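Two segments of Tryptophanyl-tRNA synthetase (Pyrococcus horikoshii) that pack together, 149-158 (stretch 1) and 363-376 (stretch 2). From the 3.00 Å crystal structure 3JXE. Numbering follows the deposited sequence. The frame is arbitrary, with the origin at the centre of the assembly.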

ATOM      1  N   LYS B 149      -9.632  16.416  18.919  1.00 71.68           N
ATOM      2  CA  LYS B 149      -8.748  16.964  17.895  1.00 71.27           C
ATOM      3  C   LYS B 149      -7.493  16.107  17.695  1.00 70.74           C
ATOM      4  O   LYS B 149      -6.433  16.619  17.326  1.00 70.72           O
ATOM      5  N   THR B 150      -7.627  14.802  17.930  1.00 69.99           N
ATOM      6  CA  THR B 150      -6.525  13.858  17.746  1.00 69.27           C
ATOM      7  C   THR B 150      -7.019  12.541  17.151  1.00 68.69           C
ATOM      8  O   THR B 150      -8.017  11.978  17.603  1.00 68.66           O
ATOM      9  N   PHE B 151      -6.314  12.067  16.127  1.00 67.98           N
ATOM     10  CA  PHE B 151      -6.610  10.789  15.494  1.00 67.23           C
ATOM     11  C   PHE B 151      -5.379   9.888  15.520  1.00 66.81           C
ATOM     12  O   PHE B 151      -4.341  10.212  14.938  1.00 66.74           O
ATOM     13  N   ILE B 152      -5.504   8.766  16.221  1.00 66.24           N
ATOM     14  CA  ILE B 152      -4.445   7.766  16.285  1.00 65.68           C
ATOM     15  C   ILE B 152      -4.875   6.556  15.465  1.00 65.27           C
ATOM     16  O   ILE B 152      -5.895   5.927  15.755  1.00 65.23           O
ATOM     17  N   PHE B 153      -4.097   6.247  14.434  1.00 64.77           N
ATOM     18  CA  PHE B 153      -4.427   5.157  13.523  1.00 64.23           C
ATOM     19  C   PHE B 153      -3.262   4.200  13.300  1.00 63.96           C
ATOM     20  O   PHE B 153      -2.100   4.533  13.551  1.00 63.94           O
ATOM     21  N   GLN B 154      -3.600   3.014  12.808  1.00 63.56           N
ATOM     22  CA  GLN B 154      -2.641   1.964  12.522  1.00 63.13           C
ATOM     23  C   GLN B 154      -2.703   1.695  11.024  1.00 62.85           C
ATOM     24  O   GLN B 154      -3.783   1.455  10.480  1.00 62.88           O
ATOM     25  N   ASN B 155      -1.553   1.739  10.354  1.00 62.42           N
ATOM     26  CA  ASN B 155      -1.502   1.598   8.892  1.00 62.02           C
ATOM     27  C   ASN B 155      -2.187   0.346   8.345  1.00 61.74           C
ATOM     28  O   ASN B 155      -2.738   0.371   7.243  1.00 61.79           O
ATOM     29  N   SER B 156      -2.151  -0.737   9.117  1.00 61.41           N
ATOM     30  CA  SER B 156      -2.775  -2.002   8.727  1.00 61.08           C
ATOM     31  C   SER B 156      -4.295  -1.982   8.906  1.00 60.93           C
ATOM     32  O   SER B 156      -5.009  -2.808   8.338  1.00 60.86           O
ATOM     33  N   GLU B 157      -4.778  -1.030   9.697  1.00 60.77           N
ATOM     34  CA  GLU B 157      -6.185  -0.961  10.068  1.00 60.66           C
ATOM     35  C   GLU B 157      -6.891   0.171   9.327  1.00 60.51           C
ATOM     36  O   GLU B 157      -7.884  -0.057   8.636  1.00 60.44           O
ATOM     37  N   PHE B 158      -6.378   1.387   9.487  1.00 60.38           N
ATOM     38  CA  PHE B 158      -6.832   2.533   8.712  1.00 60.34           C
ATOM     39  C   PHE B 158      -6.071   2.521   7.389  1.00 60.36           C
ATOM     40  O   PHE B 158      -5.210   3.369   7.140  1.00 60.38           O
ATOM     41  N   LYS B 363     -11.884   5.950  21.797  1.00 78.85           N
ATOM     42  CA  LYS B 363     -12.150   7.352  21.485  1.00 78.51           C
ATOM     43  C   LYS B 363     -11.103   7.929  20.526  1.00 78.20           C
ATOM     44  O   LYS B 363     -11.456   8.516  19.500  1.00 78.19           O
ATOM     45  N   PHE B 364      -9.824   7.745  20.853  1.00 77.73           N
ATOM     46  CA  PHE B 364      -8.720   8.267  20.039  1.00 77.24           C
ATOM     47  C   PHE B 364      -8.550   7.561  18.690  1.00 76.98           C
ATOM     48  O   PHE B 364      -7.940   8.112  17.772  1.00 76.91           O
ATOM     49  N   LYS B 365      -9.089   6.350  18.574  1.00 76.67           N
ATOM     50  CA  LYS B 365      -8.956   5.571  17.346  1.00 76.43           C
ATOM     51  C   LYS B 365     -10.201   5.574  16.462  1.00 76.49           C
ATOM     52  O   LYS B 365     -10.087   5.450  15.243  1.00 76.48           O
ATOM     53  N   TYR B 366     -11.382   5.707  17.071  1.00 76.59           N
ATOM     54  CA  TYR B 366     -12.645   5.556  16.338  1.00 76.69           C
ATOM     55  C   TYR B 366     -13.718   6.595  16.674  1.00 76.81           C
ATOM     56  O   TYR B 366     -14.206   7.299  15.787  1.00 76.87           O
ATOM     57  N   THR B 367     -14.081   6.674  17.952  1.00 76.94           N
ATOM     58  CA  THR B 367     -15.283   7.385  18.398  1.00 77.00           C
ATOM     59  C   THR B 367     -15.137   8.909  18.432  1.00 76.99           C
ATOM     60  O   THR B 367     -16.112   9.630  18.206  1.00 77.02           O
ATOM     61  N   GLY B 368     -13.923   9.387  18.702  1.00 76.98           N
ATOM     62  CA  GLY B 368     -13.643  10.819  18.828  1.00 76.95           C
ATOM     63  C   GLY B 368     -14.074  11.660  17.643  1.00 76.99           C
ATOM     64  O   GLY B 368     -14.282  11.143  16.544  1.00 76.89           O
ATOM     65  N   LYS B 369     -14.199  12.964  17.876  1.00 77.13           N
ATOM     66  CA  LYS B 369     -14.677  13.914  16.869  1.00 77.29           C
ATOM     67  C   LYS B 369     -13.871  13.833  15.569  1.00 77.29           C
ATOM     68  O   LYS B 369     -14.449  13.725  14.485  1.00 77.36           O
ATOM     69  N   LEU B 370     -12.544  13.870  15.689  1.00 77.23           N
ATOM     70  CA  LEU B 370     -11.655  13.763  14.533  1.00 77.14           C
ATOM     71  C   LEU B 370     -11.645  12.334  13.995  1.00 77.11           C
ATOM     72  O   LEU B 370     -11.769  12.117  12.790  1.00 77.10           O
ATOM     73  N   ALA B 371     -11.502  11.367  14.901  1.00 77.13           N
ATOM     74  CA  ALA B 371     -11.455   9.951  14.542  1.00 77.16           C
ATOM     75  C   ALA B 371     -12.678   9.502  13.742  1.00 77.23           C
ATOM     76  O   ALA B 371     -12.551   8.732  12.788  1.00 77.22           O
ATOM     77  N   GLN B 372     -13.853   9.993  14.137  1.00 77.35           N
ATOM     78  CA  GLN B 372     -15.110   9.674  13.459  1.00 77.44           C
ATOM     79  C   GLN B 372     -15.158  10.293  12.065  1.00 77.44           C
ATOM     80  O   GLN B 372     -15.633   9.662  11.121  1.00 77.40           O
ATOM     81  N   GLU B 373     -14.666  11.526  11.949  1.00 77.48           N
ATOM     82  CA  GLU B 373     -14.595  12.225  10.667  1.00 77.59           C
ATOM     83  C   GLU B 373     -13.772  11.437   9.656  1.00 77.47           C
ATOM     84  O   GLU B 373     -14.201  11.235   8.520  1.00 77.48           O
ATOM     85  N   MET B 374     -12.596  10.989  10.091  1.00 77.42           N
ATOM     86  CA  MET B 374     -11.658  10.277   9.229  1.00 77.29           C
ATOM     87  C   MET B 374     -12.148   8.883   8.859  1.00 77.32           C
ATOM     88  O   MET B 374     -11.947   8.434   7.733  1.00 77.31           O
ATOM     89  N   TRP B 375     -12.798   8.206   9.803  1.00 77.41           N
ATOM     90  CA  TRP B 375     -13.339   6.873   9.544  1.00 77.55           C
ATOM     91  C   TRP B 375     -14.553   6.883   8.617  1.00 77.99           C
ATOM     92  O   TRP B 375     -14.906   5.853   8.038  1.00 78.00           O
ATOM     93  N   ASN B 376     -15.179   8.050   8.474  1.00 78.57           N
ATOM     94  CA  ASN B 376     -16.275   8.222   7.523  1.00 79.18           C
ATOM     95  C   ASN B 376     -15.777   8.230   6.078  1.00 79.61           C
ATOM     96  O   ASN B 376     -16.401   8.819   5.194  1.00 79.71           O
TER

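A short β-strand and the loop that follows it pack across two successive helical segments through a mainly aromatic and apolar core, closed at one end by a cluster of polar side chains around Glu-157. Phe-151, with chi1 t, points toward the helices and is the centre of the contact. Met-374 (chi1 m) places its CB over one face of the ring, 3.7 Å from Phe-151 CE1, while the end of its side chain leads away. Ala-371 CB comes within 3.6 Å of Phe-151 CD2, which is also 3.5 Å from Ala-371 CA, so the ring lies against the helix backbone. Leu-370 also points in, its CD1 reaching 3.5 Å from Lys-149 C. Trp-375 (chi1 m) receives the edges of both Phe-151 and Phe-158 (chi1 t) on its indole, with Phe-158 CD2 3.9 Å from Trp-375 CZ2. The indole is tethered by a hydrogen bond from Trp-375 NE1 to Lys-365 O (2.8 Å).

Ile-152 N donates a nearly linear hydrogen bond to Phe-364 O (3.0 Å), and Ile-152 CD1 packs 3.8 Å from Phe-364 CB. Lys-365 NZ forms a salt bridge with Glu-157 OE1 (2.9 Å) and a weak hydrogen bond with Gln-154 OE1 (3.5 Å). Glu-157, chi1 and chi2 both t, also accepts a hydrogen bond at OE2 from Tyr-366 OH (2.6 Å), although the position of OE2 is less certain.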

ATOM      1  CB  LYS B 149      -8.389  18.419  18.216  1.00 71.40           C
ATOM      2  CG  LYS B 149      -9.545  19.393  18.002  1.00 72.08           C
ATOM      3  CD  LYS B 149      -9.082  20.846  17.965  1.00 73.23           C
ATOM      4  CE  LYS B 149      -8.839  21.401  19.362  1.00 73.91           C
ATOM      5  NZ  LYS B 149      -8.725  22.886  19.349  1.00 74.45           N
ATOM      6  CB  THR B 150      -5.754  13.592  19.071  1.00 69.33           C
ATOM      7  OG1 THR B 150      -5.364  14.838  19.665  1.00 69.37           O
ATOM      8  CG2 THR B 150      -4.505  12.753  18.822  1.00 69.31           C
ATOM      9  CB  PHE B 151      -7.107  11.005  14.058  1.00 67.21           C
ATOM     10  CG  PHE B 151      -7.446   9.732  13.316  1.00 66.76           C
ATOM     11  CD1 PHE B 151      -7.023   9.550  12.005  1.00 66.51           C
ATOM     12  CD2 PHE B 151      -8.193   8.726  13.921  1.00 66.52           C
ATOM     13  CE1 PHE B 151      -7.339   8.386  11.306  1.00 66.45           C
ATOM     14  CE2 PHE B 151      -8.512   7.556  13.233  1.00 66.43           C
ATOM     15  CZ  PHE B 151      -8.085   7.388  11.922  1.00 66.40           C
ATOM     16  CB  ILE B 152      -4.125   7.350  17.743  1.00 65.71           C
ATOM     17  CG1 ILE B 152      -3.722   8.576  18.574  1.00 65.69           C
ATOM     18  CG2 ILE B 152      -3.020   6.297  17.765  1.00 65.66           C
ATOM     19  CD1 ILE B 152      -3.648   8.328  20.074  1.00 65.74           C
ATOM     20  CB  PHE B 153      -4.936   5.704  12.185  1.00 64.14           C
ATOM     21  CG  PHE B 153      -3.897   6.445  11.392  1.00 63.86           C
ATOM     22  CD1 PHE B 153      -3.210   5.810  10.363  1.00 63.52           C
ATOM     23  CD2 PHE B 153      -3.611   7.780  11.666  1.00 63.61           C
ATOM     24  CE1 PHE B 153      -2.250   6.488   9.627  1.00 63.36           C
ATOM     25  CE2 PHE B 153      -2.651   8.467  10.933  1.00 63.50           C
ATOM     26  CZ  PHE B 153      -1.972   7.821   9.909  1.00 63.45           C
ATOM     27  CB  GLN B 154      -3.055   0.716  13.288  1.00 63.19           C
ATOM     28  CG  GLN B 154      -1.974   0.074  14.116  1.00 63.14           C
ATOM     29  CD  GLN B 154      -2.538  -0.986  15.040  1.00 62.93           C
ATOM     30  OE1 GLN B 154      -3.274  -0.679  15.978  1.00 62.73           O
ATOM     31  NE2 GLN B 154      -2.194  -2.243  14.780  1.00 63.03           N
ATOM     32  CB  ASN B 155      -0.060   1.659   8.387  1.00 61.98           C
ATOM     33  CG  ASN B 155       0.539   3.052   8.476  1.00 62.14           C
ATOM     34  OD1 ASN B 155      -0.173   4.058   8.447  1.00 62.51           O
ATOM     35  ND2 ASN B 155       1.864   3.115   8.575  1.00 62.21           N
ATOM     36  CB  SER B 156      -2.172  -3.158   9.529  1.00 61.04           C
ATOM     37  OG  SER B 156      -2.496  -3.056  10.905  1.00 60.78           O
ATOM     38  CB  GLU B 157      -6.292  -0.767  11.577  1.00 60.73           C
ATOM     39  CG  GLU B 157      -7.675  -0.929  12.155  1.00 60.88           C
ATOM     40  CD  GLU B 157      -7.727  -0.455  13.585  1.00 61.44           C
ATOM     41  OE1 GLU B 157      -7.203   0.646  13.865  1.00 62.06           O
ATOM     42  OE2 GLU B 157      -8.280  -1.186  14.432  1.00 61.58           O
ATOM     43  CB  PHE B 158      -6.598   3.834   9.490  1.00 60.32           C
ATOM     44  CG  PHE B 158      -7.112   5.071   8.798  1.00 60.37           C
ATOM     45  CD1 PHE B 158      -6.224   6.023   8.298  1.00 60.31           C
ATOM     46  CD2 PHE B 158      -8.482   5.291   8.653  1.00 60.23           C
ATOM     47  CE1 PHE B 158      -6.690   7.174   7.659  1.00 60.33           C
ATOM     48  CE2 PHE B 158      -8.959   6.438   8.017  1.00 60.05           C
ATOM     49  CZ  PHE B 158      -8.062   7.382   7.522  1.00 60.17           C
ATOM     50  CB  LYS B 363     -12.221   8.174  22.779  1.00 78.56           C
ATOM     51  CG  LYS B 363     -12.866   9.544  22.633  1.00 78.81           C
ATOM     52  CD  LYS B 363     -13.230  10.128  23.995  1.00 79.38           C
ATOM     53  CE  LYS B 363     -13.914  11.487  23.872  1.00 79.71           C
ATOM     54  NZ  LYS B 363     -15.230  11.421  23.168  1.00 79.90           N
ATOM     55  CB  PHE B 364      -7.405   8.219  20.817  1.00 77.18           C
ATOM     56  CG  PHE B 364      -7.255   9.320  21.827  1.00 76.97           C
ATOM     57  CD1 PHE B 364      -6.827  10.586  21.435  1.00 76.76           C
ATOM     58  CD2 PHE B 364      -7.529   9.091  23.171  1.00 76.84           C
ATOM     59  CE1 PHE B 364      -6.684  11.611  22.368  1.00 76.73           C
ATOM     60  CE2 PHE B 364      -7.388  10.107  24.112  1.00 76.80           C
ATOM     61  CZ  PHE B 364      -6.964  11.371  23.709  1.00 76.73           C
ATOM     62  CB  LYS B 365      -8.553   4.125  17.652  1.00 76.30           C
ATOM     63  CG  LYS B 365      -7.158   3.968  18.244  1.00 75.66           C
ATOM     64  CD  LYS B 365      -6.358   2.884  17.529  1.00 74.54           C
ATOM     65  CE  LYS B 365      -6.968   1.499  17.693  1.00 73.76           C
ATOM     66  NZ  LYS B 365      -6.426   0.559  16.670  1.00 72.98           N
ATOM     67  CB  TYR B 366     -13.237   4.158  16.563  1.00 76.63           C
ATOM     68  CG  TYR B 366     -12.243   3.022  16.530  1.00 76.54           C
ATOM     69  CD1 TYR B 366     -11.878   2.359  17.705  1.00 76.43           C
ATOM     70  CD2 TYR B 366     -11.674   2.602  15.328  1.00 76.47           C
ATOM     71  CE1 TYR B 366     -10.968   1.306  17.679  1.00 76.32           C
ATOM     72  CE2 TYR B 366     -10.762   1.558  15.294  1.00 76.26           C
ATOM     73  CZ  TYR B 366     -10.417   0.912  16.468  1.00 76.22           C
ATOM     74  OH  TYR B 366      -9.518  -0.126  16.426  1.00 76.12           O
ATOM     75  CB  THR B 367     -15.743   6.869  19.784  1.00 77.04           C
ATOM     76  OG1 THR B 367     -15.769   5.437  19.773  1.00 77.16           O
ATOM     77  CG2 THR B 367     -17.138   7.391  20.139  1.00 77.29           C
ATOM     78  CB  LYS B 369     -14.655  15.337  17.439  1.00 77.36           C
ATOM     79  CG  LYS B 369     -15.666  16.301  16.834  1.00 77.64           C
ATOM     80  CD  LYS B 369     -15.036  17.170  15.743  1.00 78.28           C
ATOM     81  CE  LYS B 369     -15.911  18.375  15.419  1.00 78.76           C
ATOM     82  NZ  LYS B 369     -17.270  17.987  14.936  1.00 79.37           N
ATOM     83  CB  LEU B 370     -10.231  14.192  14.904  1.00 77.12           C
ATOM     84  CG  LEU B 370      -9.382  15.000  13.908  1.00 77.02           C
ATOM     85  CD1 LEU B 370      -7.939  15.048  14.384  1.00 76.95           C
ATOM     86  CD2 LEU B 370      -9.439  14.462  12.489  1.00 76.81           C
ATOM     87  CB  ALA B 371     -11.281   9.094  15.791  1.00 77.15           C
ATOM     88  CB  GLN B 372     -16.311  10.139  14.290  1.00 77.48           C
ATOM     89  CG  GLN B 372     -17.652   9.526  13.876  1.00 77.68           C
ATOM     90  CD  GLN B 372     -17.793   8.069  14.287  1.00 77.88           C
ATOM     91  OE1 GLN B 372     -17.455   7.691  15.408  1.00 78.03           O
ATOM     92  NE2 GLN B 372     -18.304   7.245  13.377  1.00 77.96           N
ATOM     93  CB  GLU B 373     -13.982  13.616  10.840  1.00 77.70           C
ATOM     94  CG  GLU B 373     -14.933  14.676  11.373  1.00 78.31           C
ATOM     95  CD  GLU B 373     -14.264  16.035  11.529  1.00 79.28           C
ATOM     96  OE1 GLU B 373     -13.388  16.378  10.703  1.00 79.53           O
ATOM     97  OE2 GLU B 373     -14.619  16.765  12.480  1.00 79.73           O
ATOM     98  CB  MET B 374     -10.269  10.214   9.874  1.00 77.20           C
ATOM     99  CG  MET B 374      -9.620  11.582  10.044  1.00 76.98           C
ATOM    100  SD  MET B 374      -9.355  12.401   8.460  1.00 76.68           S
ATOM    101  CE  MET B 374      -9.769  14.095   8.855  1.00 76.79           C
ATOM    102  CB  TRP B 375     -13.631   6.121  10.844  1.00 77.30           C
ATOM    103  CG  TRP B 375     -12.437   5.376  11.352  1.00 76.33           C
ATOM    104  CD1 TRP B 375     -11.710   5.658  12.468  1.00 75.67           C
ATOM    105  CD2 TRP B 375     -11.815   4.236  10.743  1.00 75.34           C
ATOM    106  NE1 TRP B 375     -10.680   4.759  12.602  1.00 75.23           N
ATOM    107  CE2 TRP B 375     -10.720   3.876  11.557  1.00 74.95           C
ATOM    108  CE3 TRP B 375     -12.079   3.482   9.592  1.00 74.87           C
ATOM    109  CZ2 TRP B 375      -9.887   2.795  11.257  1.00 74.45           C
ATOM    110  CZ3 TRP B 375     -11.251   2.405   9.296  1.00 74.58           C
ATOM    111  CH2 TRP B 375     -10.168   2.073  10.127  1.00 74.33           C
ATOM    112  CB  ASN B 376     -17.095   9.478   7.842  1.00 79.17           C
ATOM    113  CG  ASN B 376     -18.008   9.295   9.052  1.00 79.33           C
ATOM    114  OD1 ASN B 376     -18.230  10.233   9.819  1.00 79.56           O
ATOM    115  ND2 ASN B 376     -18.539   8.087   9.226  1.00 79.16           N
TER